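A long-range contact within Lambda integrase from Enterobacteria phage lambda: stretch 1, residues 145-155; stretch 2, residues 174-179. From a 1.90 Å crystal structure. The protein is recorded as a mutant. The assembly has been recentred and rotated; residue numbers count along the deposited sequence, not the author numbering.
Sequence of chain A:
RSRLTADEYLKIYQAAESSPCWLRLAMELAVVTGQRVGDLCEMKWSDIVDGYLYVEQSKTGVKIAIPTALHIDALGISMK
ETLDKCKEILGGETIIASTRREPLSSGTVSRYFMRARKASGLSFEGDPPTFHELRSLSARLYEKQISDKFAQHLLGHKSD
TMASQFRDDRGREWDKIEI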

ATOM      1  N   GLN A 145      22.427 -22.674  14.341  1.00 32.99           N
ATOM      2  CA  GLN A 145      23.317 -23.218  13.318  1.00 33.21           C
ATOM      3  C   GLN A 145      24.725 -22.620  13.287  1.00 35.21           C
ATOM      4  O   GLN A 145      25.703 -23.333  13.049  1.00 35.85           O
ATOM      5  CB  GLN A 145      22.671 -23.065  11.935  1.00 31.07           C
ATOM      6  CG  GLN A 145      23.497 -23.606  10.782  1.00 28.16           C
ATOM      7  CD  GLN A 145      22.832 -23.401   9.446  1.00 27.06           C
ATOM      8  OE1 GLN A 145      21.655 -23.711   9.272  1.00 28.30           O
ATOM      9  NE2 GLN A 145      23.580 -22.890   8.488  1.00 26.53           N
ATOM     10  N   ILE A 146      24.822 -21.307  13.467  1.00 36.72           N
ATOM     11  CA  ILE A 146      26.109 -20.626  13.427  1.00 37.47           C
ATOM     12  C   ILE A 146      26.405 -19.932  14.757  1.00 39.58           C
ATOM     13  O   ILE A 146      27.183 -20.445  15.560  1.00 41.00           O
ATOM     14  CB  ILE A 146      26.172 -19.626  12.239  1.00 36.64           C
ATOM     15  CG1 ILE A 146      25.776 -20.347  10.942  1.00 34.93           C
ATOM     16  CG2 ILE A 146      27.576 -19.045  12.098  1.00 35.74           C
ATOM     17  CD1 ILE A 146      25.779 -19.482   9.701  1.00 32.06           C
ATOM     18  N   SER A 147      25.774 -18.789  15.005  1.00 40.02           N
ATOM     19  CA  SER A 147      25.989 -18.058  16.252  1.00 41.09           C
ATOM     20  C   SER A 147      25.078 -16.840  16.387  1.00 41.52           C
ATOM     21  O   SER A 147      24.563 -16.322  15.390  1.00 41.99           O
ATOM     22  CB  SER A 147      27.458 -17.619  16.375  1.00 42.09           C
ATOM     23  OG  SER A 147      27.895 -16.892  15.236  1.00 42.76           O
ATOM     24  N   ASP A 148      24.884 -16.387  17.622  1.00 40.79           N
ATOM     25  CA  ASP A 148      24.060 -15.214  17.892  1.00 40.99           C
ATOM     26  C   ASP A 148      24.689 -13.990  17.224  1.00 41.09           C
ATOM     27  O   ASP A 148      23.981 -13.072  16.800  1.00 41.24           O
ATOM     28  CB  ASP A 148      23.930 -14.991  19.397  1.00 39.55           C
ATOM     29  N   LYS A 149      26.018 -14.002  17.109  1.00 40.40           N
ATOM     30  CA  LYS A 149      26.768 -12.908  16.492  1.00 38.70           C
ATOM     31  C   LYS A 149      26.490 -12.850  14.994  1.00 37.53           C
ATOM     32  O   LYS A 149      26.304 -11.767  14.428  1.00 36.39           O
ATOM     33  CB  LYS A 149      28.270 -13.080  16.744  1.00 37.88           C
ATOM     34  N   PHE A 150      26.472 -14.020  14.359  1.00 36.12           N
ATOM     35  CA  PHE A 150      26.207 -14.117  12.927  1.00 35.43           C
ATOM     36  C   PHE A 150      24.806 -13.589  12.611  1.00 35.33           C
ATOM     37  O   PHE A 150      24.639 -12.764  11.715  1.00 35.36           O
ATOM     38  CB  PHE A 150      26.342 -15.566  12.442  1.00 34.07           C
ATOM     39  CG  PHE A 150      25.988 -15.752  10.991  1.00 34.12           C
ATOM     40  CD1 PHE A 150      26.956 -15.604  10.001  1.00 33.68           C
ATOM     41  CD2 PHE A 150      24.678 -16.033  10.611  1.00 31.95           C
ATOM     42  CE1 PHE A 150      26.620 -15.729   8.651  1.00 33.13           C
ATOM     43  CE2 PHE A 150      24.335 -16.158   9.275  1.00 32.49           C
ATOM     44  CZ  PHE A 150      25.306 -16.006   8.288  1.00 33.44           C
ATOM     45  N   ALA A 151      23.811 -14.066  13.355  1.00 35.05           N
ATOM     46  CA  ALA A 151      22.426 -13.649  13.163  1.00 34.72           C
ATOM     47  C   ALA A 151      22.262 -12.134  13.276  1.00 34.94           C
ATOM     48  O   ALA A 151      21.674 -11.506  12.394  1.00 33.95           O
ATOM     49  CB  ALA A 151      21.512 -14.361  14.156  1.00 33.79           C
ATOM     50  N   GLN A 152      22.787 -11.545  14.351  1.00 35.58           N
ATOM     51  CA  GLN A 152      22.689 -10.098  14.544  1.00 36.40           C
ATOM     52  C   GLN A 152      23.366  -9.362  13.395  1.00 35.58           C
ATOM     53  O   GLN A 152      22.900  -8.319  12.948  1.00 34.44           O
ATOM     54  CB  GLN A 152      23.297  -9.675  15.885  1.00 39.10           C
ATOM     55  CG  GLN A 152      22.515 -10.156  17.103  1.00 42.38           C
ATOM     56  CD  GLN A 152      21.030  -9.829  17.026  1.00 45.29           C
ATOM     57  OE1 GLN A 152      20.612  -8.687  17.247  1.00 47.43           O
ATOM     58  NE2 GLN A 152      20.223 -10.833  16.703  1.00 46.33           N
ATOM     59  N   HIS A 153      24.442  -9.946  12.889  1.00 35.36           N
ATOM     60  CA  HIS A 153      25.175  -9.368  11.773  1.00 36.44           C
ATOM     61  C   HIS A 153      24.326  -9.379  10.505  1.00 34.64           C
ATOM     62  O   HIS A 153      24.188  -8.360   9.825  1.00 33.20           O
ATOM     63  CB  HIS A 153      26.451 -10.167  11.524  1.00 40.59           C
ATOM     64  CG  HIS A 153      27.697  -9.360  11.672  1.00 45.41           C
ATOM     65  ND1 HIS A 153      28.161  -8.927  12.897  1.00 47.12           N
ATOM     66  CD2 HIS A 153      28.556  -8.874  10.747  1.00 46.98           C
ATOM     67  CE1 HIS A 153      29.252  -8.204  12.720  1.00 49.17           C
ATOM     68  NE2 HIS A 153      29.513  -8.157  11.424  1.00 51.35           N
ATOM     69  N   LEU A 154      23.757 -10.541  10.204  1.00 32.32           N
ATOM     70  CA  LEU A 154      22.924 -10.725   9.025  1.00 30.40           C
ATOM     71  C   LEU A 154      21.681  -9.831   9.066  1.00 29.22           C
ATOM     72  O   LEU A 154      21.340  -9.181   8.074  1.00 28.40           O
ATOM     73  CB  LEU A 154      22.526 -12.197   8.903  1.00 28.78           C
ATOM     74  CG  LEU A 154      21.850 -12.641   7.604  1.00 29.09           C
ATOM     75  CD1 LEU A 154      22.797 -12.441   6.422  1.00 26.90           C
ATOM     76  CD2 LEU A 154      21.424 -14.103   7.715  1.00 27.09           C
ATOM     77  N   LEU A 155      21.015  -9.790  10.216  1.00 28.25           N
ATOM     78  CA  LEU A 155      19.820  -8.973  10.380  1.00 28.65           C
ATOM     79  C   LEU A 155      20.110  -7.486  10.257  1.00 29.28           C
ATOM     80  O   LEU A 155      19.212  -6.701   9.966  1.00 26.90           O
ATOM     81  CB  LEU A 155      19.157  -9.257  11.725  1.00 30.16           C
ATOM     82  CG  LEU A 155      18.009 -10.271  11.724  1.00 32.09           C
ATOM     83  CD1 LEU A 155      18.394 -11.553  10.981  1.00 31.03           C
ATOM     84  CD2 LEU A 155      17.626 -10.559  13.166  1.00 33.73           C
ATOM     85  N   TRP A 174      30.911  -1.478   2.828  1.00 48.28           N
ATOM     86  CA  TRP A 174      30.029  -2.614   3.059  1.00 46.81           C
ATOM     87  C   TRP A 174      30.559  -3.582   4.113  1.00 47.65           C
ATOM     88  O   TRP A 174      31.762  -3.853   4.189  1.00 48.70           O
ATOM     89  CB  TRP A 174      29.802  -3.376   1.752  1.00 44.12           C
ATOM     90  CG  TRP A 174      29.126  -2.568   0.698  1.00 42.39           C
ATOM     91  CD1 TRP A 174      29.695  -1.617  -0.099  1.00 42.46           C
ATOM     92  CD2 TRP A 174      27.747  -2.627   0.330  1.00 41.55           C
ATOM     93  NE1 TRP A 174      28.755  -1.078  -0.937  1.00 41.60           N
ATOM     94  CE2 TRP A 174      27.549  -1.678  -0.697  1.00 41.87           C
ATOM     95  CE3 TRP A 174      26.658  -3.387   0.770  1.00 40.11           C
ATOM     96  CZ2 TRP A 174      26.300  -1.469  -1.294  1.00 41.00           C
ATOM     97  CZ3 TRP A 174      25.420  -3.180   0.178  1.00 40.29           C
ATOM     98  CH2 TRP A 174      25.252  -2.229  -0.844  1.00 40.46           C
ATOM     99  N   ASP A 175      29.649  -4.104   4.923  1.00 46.62           N
ATOM    100  CA  ASP A 175      29.979  -5.066   5.966  1.00 46.41           C
ATOM    101  C   ASP A 175      29.882  -6.465   5.322  1.00 46.23           C
ATOM    102  O   ASP A 175      28.807  -6.886   4.888  1.00 44.47           O
ATOM    103  CB  ASP A 175      28.979  -4.901   7.121  1.00 48.20           C
ATOM    104  CG  ASP A 175      29.291  -5.781   8.318  1.00 50.46           C
ATOM    105  OD1 ASP A 175      30.469  -5.861   8.723  1.00 52.95           O
ATOM    106  OD2 ASP A 175      28.342  -6.378   8.878  1.00 51.22           O
ATOM    107  N   LYS A 176      31.019  -7.146   5.197  1.00 46.65           N
ATOM    108  CA  LYS A 176      31.080  -8.485   4.595  1.00 48.03           C
ATOM    109  C   LYS A 176      30.636  -9.541   5.613  1.00 48.53           C
ATOM    110  O   LYS A 176      31.144  -9.565   6.736  1.00 49.19           O
ATOM    111  CB  LYS A 176      32.520  -8.788   4.165  1.00 48.92           C
ATOM    112  CG  LYS A 176      32.690  -9.816   3.046  1.00 50.15           C
ATOM    113  CD  LYS A 176      32.740  -9.130   1.674  1.00 52.04           C
ATOM    114  CE  LYS A 176      33.488  -9.974   0.637  1.00 51.13           C
ATOM    115  NZ  LYS A 176      33.613  -9.274  -0.677  1.00 49.44           N
ATOM    116  N   ILE A 177      29.670 -10.382   5.247  1.00 48.81           N
ATOM    117  CA  ILE A 177      29.199 -11.433   6.152  1.00 49.08           C
ATOM    118  C   ILE A 177      30.079 -12.663   5.929  1.00 50.20           C
ATOM    119  O   ILE A 177      30.349 -13.054   4.786  1.00 48.76           O
ATOM    120  CB  ILE A 177      27.703 -11.798   5.917  1.00 48.31           C
ATOM    121  CG1 ILE A 177      26.811 -10.564   6.089  1.00 47.92           C
ATOM    122  CG2 ILE A 177      27.257 -12.870   6.904  1.00 46.91           C
ATOM    123  CD1 ILE A 177      26.808  -9.980   7.497  1.00 47.44           C
ATOM    124  N   GLU A 178      30.549 -13.247   7.028  1.00 52.63           N
ATOM    125  CA  GLU A 178      31.425 -14.412   6.966  1.00 54.99           C
ATOM    126  C   GLU A 178      30.823 -15.669   7.583  1.00 55.51           C
ATOM    127  O   GLU A 178      29.900 -15.588   8.395  1.00 55.00           O
ATOM    128  CB  GLU A 178      32.759 -14.102   7.649  1.00 56.21           C
ATOM    129  CG  GLU A 178      33.484 -12.909   7.059  1.00 59.73           C
ATOM    130  CD  GLU A 178      34.939 -12.833   7.484  1.00 61.96           C
ATOM    131  OE1 GLU A 178      35.225 -12.278   8.571  1.00 62.40           O
ATOM    132  OE2 GLU A 178      35.796 -13.328   6.719  1.00 63.24           O
ATOM    133  N   ILE A 179      31.453 -16.802   7.262  1.00 56.85           N
ATOM    134  CA  ILE A 179      31.076 -18.151   7.709  1.00 57.45           C
ATOM    135  C   ILE A 179      29.619 -18.499   7.420  1.00 58.21           C
ATOM    136  O   ILE A 179      28.965 -19.140   8.270  1.00 59.44           O
ATOM    137  CB  ILE A 179      31.501 -18.488   9.212  1.00 56.57           C
ATOM    138  CG1 ILE A 179      30.903 -17.501  10.226  1.00 55.35           C
ATOM    139  CG2 ILE A 179      33.026 -18.555   9.328  1.00 55.31           C
ATOM    140  CD1 ILE A 179      31.268 -17.784  11.676  1.00 53.65           C
ATOM    141  OXT ILE A 179      29.168 -18.161   6.299  1.00 58.50           O
TER
HETATM  142  O   HOH W   1      25.609  -5.993  10.132  1.00 48.58           O

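What holds the C-terminal tail against the helix? Chiefly Ile-177, which has the largest area covered by the other stretch. Its CA-to-CB bond points toward the helix, and its side chain lies among three residues there. CG2 of Ile-177 sits 3.4 Å from CE1 of Phe-150, its CG1 lies 4.4 Å from CD1 of Leu-154, and its CD1 comes within 3.9 Å of CD2 of His-153, near the plane of the imidazole at its edge. Phe-150, His-153 and Leu-154 can all meet one isoleucine because spacings of three and four residues bring side chains to the same side of a helix.

How does His-153 meet the strand, given that no direct hydrogen bond crosses the contact? CD2 of His-153 lies 3.1 Å from OD2 of Asp-175, while NE2 of the same ring is 3.3 Å from that OD2 at an angle too poor for a hydrogen bond. Water 1 makes the polar link instead, donating to O of His-153 at 2.8 Å and to OD2 of Asp-175 at 3.0 Å. The carboxylate is thus tied to the helix backbone through solvent.

Where does the chain end settle? The CA-to-CB bond of Ile-179 points sideways, but the end of the side chain comes nearer the first stretch, where CD1 of Ile-179 packs 3.9 Å from CG2 of Ile-146. The terminal carboxylate of Ile-179 takes part too, its O lying 3.5 Å from CD1 of Ile-146.

What connects these two ends of the contact? Phe-150 does, reaching both Ile-177 and Ile-179: its CD1 is 4.4 Å from CG1 of Ile-179. The backbone O of Glu-178 approaches the ring edge, 3.3 Å from CE1 of Phe-150. At the helix start, OG of Ser-147 caps N of Phe-150 through a weak 3.3 Å hydrogen bond.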